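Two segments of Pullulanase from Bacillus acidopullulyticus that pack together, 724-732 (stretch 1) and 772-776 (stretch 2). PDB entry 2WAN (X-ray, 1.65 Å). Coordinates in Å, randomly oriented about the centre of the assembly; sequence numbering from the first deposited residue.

Stretch 1 724-732: APSETINYV
Stretch 2, residues 772-776: GVPFM

How does stretch 1 approach its partner before the strands begin to pair? Ala-724 is extended (phi/psi -153/149) and out of reach, but its O accepts a 3.0 Å hydrogen bond from Glu-727 N, closing a 3-10 turn over Pro-725 (-66/-22, C-gamma endo), Ser-726 (-59/-16, chi1 p) and Glu-727 (-86/-6; chi1 m, chi2 t, chi3 0°). Pro-725 O accepts a longer one, 3.3 Å, from Thr-728 N, and the same oxygen meets Gly-772 CA at 3.3 Å in a CA-H...O contact with 153° at the hydrogen. The side chains of Ser-726 and Glu-727 leave CA pointing away from stretch 2, although Ser-726 O still lies 3.8 Å from Val-773 CG2.

Why is there a glycine where Thr-728 starts the strand? Thr-728 (-115/126, chi1 t) brings CG2 to 3.9 Å from Gly-772 CA, and Asn-730 ND2 lies 3.7 Å from that same CA. An ideal CB on Gly-772 would sit 2.9 Å from Thr-728 CG2 and 2.5 Å from Asn-730 ND2, both clashes. The backbone angles of Gly-772, 121/-164, call for glycine by themselves, since a CB would also jam against the preceding carbonyl oxygen. Thr-728 O then accepts the first hydrogen bond between the strands, 2.9 Å from Val-773 N, with an N-H...O angle of 154°.

What sets the register and direction of the pairing? The strands run parallel in register, their axes crossing at -41°, with a closest approach of 4.6 Å. Ile-729 (-96/105) pairs with Val-773 (-108/108) at a CA-CA distance of 4.7 Å, and Asn-730 (-85/135) with Pro-774 (-77/138, C-gamma endo) at 5.0 Å. Val-773 O is shared: it accepts from Asn-730 N at 2.9 Å (146°) and receives Ile-729 CA at 3.4 Å in a CA-H...O contact. The Ile-729 and Val-773 side chains share one face of the sheet. There Ile-729, chi1 -44° and chi2 -60° (both m), sets CD1 3.7 Å from CB of Val-773 (chi1 t) and CG2 3.5 Å from Phe-775 CB. Asn-730 and Pro-774 occupy the other face, where Asn-730 (chi1 m, chi2 -35°) takes a 2.9 Å hydrogen bond on OD1 from Thr-728 OG1.

How does the contact finish? Asn-730 O accepts from Phe-775 N at 3.0 Å (141°), continuing the parallel ladder. Tyr-731 (-163/165; chi1 p, chi2 -58°) points its CA-to-CB bond toward stretch 2, placing CB 3.6 Å from CD2 of Phe-775 (-133/142; chi1 t, chi2 101°), while the end of its side chain leads away. Tyr-731 CA and Phe-775 CA are 5.3 Å apart. Beyond them a water bridges the two stretches, accepting from Val-732 N at 2.8 Å and donating to Phe-775 O at 2.7 Å. Val-732 (-120/-32, chi1 p) and Met-776 (-137/146; p, t, m) make no direct contact across the stretches.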

ATOM      1  N   ALA A 724       6.405  17.235   4.072  1.00 14.98           N
ATOM      2  CA  ALA A 724       5.622  18.200   3.316  1.00 12.02           C
ATOM      3  C   ALA A 724       4.141  17.851   3.534  1.00 11.86           C
ATOM      4  O   ALA A 724       3.820  16.682   3.736  1.00 12.29           O
ATOM      5  CB  ALA A 724       5.969  18.113   1.817  1.00 13.48           C
ATOM      6  N   PRO A 725       3.241  18.855   3.518  1.00 11.86           N
ATOM      7  CA  PRO A 725       1.832  18.546   3.816  1.00 13.25           C
ATOM      8  C   PRO A 725       1.143  17.641   2.776  1.00 11.53           C
ATOM      9  O   PRO A 725       0.151  16.977   3.093  1.00 10.68           O
ATOM     10  CB  PRO A 725       1.168  19.938   3.868  1.00 14.22           C
ATOM     11  CG  PRO A 725       2.060  20.819   3.006  1.00 12.79           C
ATOM     12  CD  PRO A 725       3.448  20.297   3.257  1.00 11.58           C
ATOM     13  N   SER A 726       1.664  17.607   1.551  1.00 10.41           N
ATOM     14  CA  SER A 726       1.186  16.648   0.542  1.00 11.97           C
ATOM     15  C   SER A 726       1.329  15.179   0.943  1.00 11.93           C
ATOM     16  O   SER A 726       0.703  14.316   0.323  1.00 12.52           O
ATOM     17  CB  SER A 726       1.909  16.880  -0.793  1.00 12.19           C
ATOM     18  OG  SER A 726       3.312  16.735  -0.604  1.00 13.47           O
ATOM     19  N   GLU A 727       2.137  14.889   1.974  1.00 10.49           N
ATOM     20  CA  GLU A 727       2.363  13.506   2.415  1.00  9.77           C
ATOM     21  C   GLU A 727       1.335  12.957   3.398  1.00  9.56           C
ATOM     22  O   GLU A 727       1.387  11.767   3.730  1.00 11.21           O
ATOM     23  CB  GLU A 727       3.777  13.357   3.019  1.00  9.88           C
ATOM     24  CG  GLU A 727       4.835  13.696   1.980  1.00 11.12           C
ATOM     25  CD  GLU A 727       6.240  13.733   2.557  1.00 16.53           C
ATOM     26  OE1 GLU A 727       6.396  13.489   3.776  1.00 13.90           O
ATOM     27  OE2 GLU A 727       7.175  14.012   1.782  1.00 14.24           O
ATOM     28  N   THR A 728       0.407  13.808   3.856  1.00 10.40           N
ATOM     29  CA  THR A 728      -0.643  13.343   4.759  1.00 11.40           C
ATOM     30  C   THR A 728      -2.018  13.441   4.115  1.00 11.02           C
ATOM     31  O   THR A 728      -2.428  14.519   3.638  1.00 10.43           O
ATOM     32  CB  THR A 728      -0.637  14.074   6.153  1.00  9.90           C
ATOM     33  OG1 THR A 728      -1.721  13.574   6.949  1.00 11.75           O
ATOM     34  CG2 THR A 728      -0.788  15.624   5.998  1.00 12.71           C
ATOM     35  N   ILE A 729      -2.718  12.308   4.110  1.00  9.80           N
ATOM     36  CA  ILE A 729      -4.136  12.255   3.729  1.00 10.69           C
ATOM     37  C   ILE A 729      -4.964  12.305   5.018  1.00 10.41           C
ATOM     38  O   ILE A 729      -5.055  11.317   5.755  1.00 10.95           O
ATOM     39  CB  ILE A 729      -4.476  10.985   2.914  1.00  9.32           C
ATOM     40  CG1 ILE A 729      -3.402  10.698   1.847  1.00 11.81           C
ATOM     41  CG2 ILE A 729      -5.923  11.093   2.294  1.00  9.25           C
ATOM     42  CD1 ILE A 729      -3.200  11.825   0.796  1.00 13.14           C
ATOM     43  N   ASN A 730      -5.566  13.467   5.276  1.00  9.11           N
ATOM     44  CA  ASN A 730      -6.305  13.691   6.513  1.00  9.98           C
ATOM     45  C   ASN A 730      -7.722  13.170   6.354  1.00 12.23           C
ATOM     46  O   ASN A 730      -8.368  13.419   5.333  1.00 11.02           O
ATOM     47  CB  ASN A 730      -6.350  15.193   6.824  1.00  9.60           C
ATOM     48  CG  ASN A 730      -4.978  15.768   7.098  1.00 11.90           C
ATOM     49  OD1 ASN A 730      -4.115  15.095   7.673  1.00 10.30           O
ATOM     50  ND2 ASN A 730      -4.766  17.017   6.702  1.00 10.40           N
ATOM     51  N   TYR A 731      -8.208  12.450   7.363  1.00 10.25           N
ATOM     52  CA  TYR A 731      -9.557  11.885   7.263  1.00 10.15           C
ATOM     53  C   TYR A 731     -10.063  11.477   8.631  1.00 10.92           C
ATOM     54  O   TYR A 731      -9.275  11.383   9.606  1.00 11.65           O
ATOM     55  CB  TYR A 731      -9.602  10.684   6.291  1.00  8.72           C
ATOM     56  CG  TYR A 731      -9.015   9.387   6.835  1.00  6.69           C
ATOM     57  CD1 TYR A 731      -7.690   9.308   7.273  1.00 12.76           C
ATOM     58  CD2 TYR A 731      -9.793   8.228   6.903  1.00 13.76           C
ATOM     59  CE1 TYR A 731      -7.158   8.089   7.773  1.00 12.51           C
ATOM     60  CE2 TYR A 731      -9.270   7.017   7.395  1.00 15.74           C
ATOM     61  CZ  TYR A 731      -7.955   6.961   7.826  1.00 13.72           C
ATOM     62  OH  TYR A 731      -7.448   5.769   8.304  1.00 16.20           O
ATOM     63  N   VAL A 732     -11.373  11.248   8.682  1.00 10.74           N
ATOM     64  CA  VAL A 732     -12.021  10.719   9.880  1.00 10.38           C
ATOM     65  C   VAL A 732     -12.725   9.373   9.615  1.00 11.32           C
ATOM     66  O   VAL A 732     -12.780   8.535  10.518  1.00 11.30           O
ATOM     67  CB  VAL A 732     -12.947  11.779  10.538  1.00  9.24           C
ATOM     68  CG1 VAL A 732     -14.115  12.128   9.639  1.00 10.69           C
ATOM     69  CG2 VAL A 732     -13.458  11.291  11.937  1.00 12.15           C
ATOM     70  N   GLY A 772      -2.670  19.890   4.482  1.00 10.48           N
ATOM     71  CA  GLY A 772      -2.620  18.497   4.050  1.00 10.05           C
ATOM     72  C   GLY A 772      -3.645  18.203   2.964  1.00  9.39           C
ATOM     73  O   GLY A 772      -4.166  19.128   2.306  1.00  9.00           O
ATOM     74  N   VAL A 773      -3.905  16.912   2.756  1.00  9.67           N
ATOM     75  CA  VAL A 773      -4.829  16.478   1.706  1.00  9.34           C
ATOM     76  C   VAL A 773      -6.139  15.972   2.299  1.00  8.10           C
ATOM     77  O   VAL A 773      -6.166  14.890   2.878  1.00 12.17           O
ATOM     78  CB  VAL A 773      -4.229  15.365   0.807  1.00  8.53           C
ATOM     79  CG1 VAL A 773      -5.182  15.092  -0.380  1.00 11.68           C
ATOM     80  CG2 VAL A 773      -2.817  15.769   0.305  1.00 11.31           C
ATOM     81  N   PRO A 774      -7.231  16.741   2.158  1.00 10.19           N
ATOM     82  CA  PRO A 774      -8.467  16.262   2.787  1.00  8.89           C
ATOM     83  C   PRO A 774      -9.150  15.134   2.004  1.00 11.10           C
ATOM     84  O   PRO A 774      -9.290  15.221   0.778  1.00 10.90           O
ATOM     85  CB  PRO A 774      -9.356  17.508   2.795  1.00  8.46           C
ATOM     86  CG  PRO A 774      -8.874  18.304   1.604  1.00 11.44           C
ATOM     87  CD  PRO A 774      -7.377  18.107   1.627  1.00  9.44           C
ATOM     88  N   PHE A 775      -9.639  14.133   2.731  1.00  9.65           N
ATOM     89  CA  PHE A 775     -10.296  12.964   2.135  1.00 10.38           C
ATOM     90  C   PHE A 775     -11.566  12.748   2.925  1.00  9.76           C
ATOM     91  O   PHE A 775     -11.568  12.924   4.167  1.00 10.17           O
ATOM     92  CB  PHE A 775      -9.368  11.738   2.317  1.00 10.29           C
ATOM     93  CG  PHE A 775     -10.024  10.399   2.037  1.00 10.72           C
ATOM     94  CD1 PHE A 775      -9.811   9.737   0.824  1.00 10.62           C
ATOM     95  CD2 PHE A 775     -10.819   9.780   3.002  1.00  9.90           C
ATOM     96  CE1 PHE A 775     -10.379   8.478   0.583  1.00 11.88           C
ATOM     97  CE2 PHE A 775     -11.401   8.541   2.764  1.00  9.53           C
ATOM     98  CZ  PHE A 775     -11.194   7.894   1.541  1.00 10.39           C
ATOM     99  N   MET A 776     -12.636  12.362   2.231  1.00 10.48           N
ATOM    100  CA  MET A 776     -13.889  11.998   2.920  1.00 11.36           C
ATOM    101  C   MET A 776     -14.496  10.750   2.296  1.00 11.94           C
ATOM    102  O   MET A 776     -14.380  10.526   1.072  1.00  9.78           O
ATOM    103  CB  MET A 776     -14.894  13.160   2.882  1.00 13.85           C
ATOM    104  CG  MET A 776     -15.354  13.557   1.467  1.00 12.03           C
ATOM    105  SD  MET A 776     -16.555  14.893   1.395  1.00 11.63           S
ATOM    106  CE  MET A 776     -18.024  14.070   2.028  1.00 15.86           C
TER
HETATM  107  O   HOH W   1     -12.820  12.235   6.468  1.00 12.70           O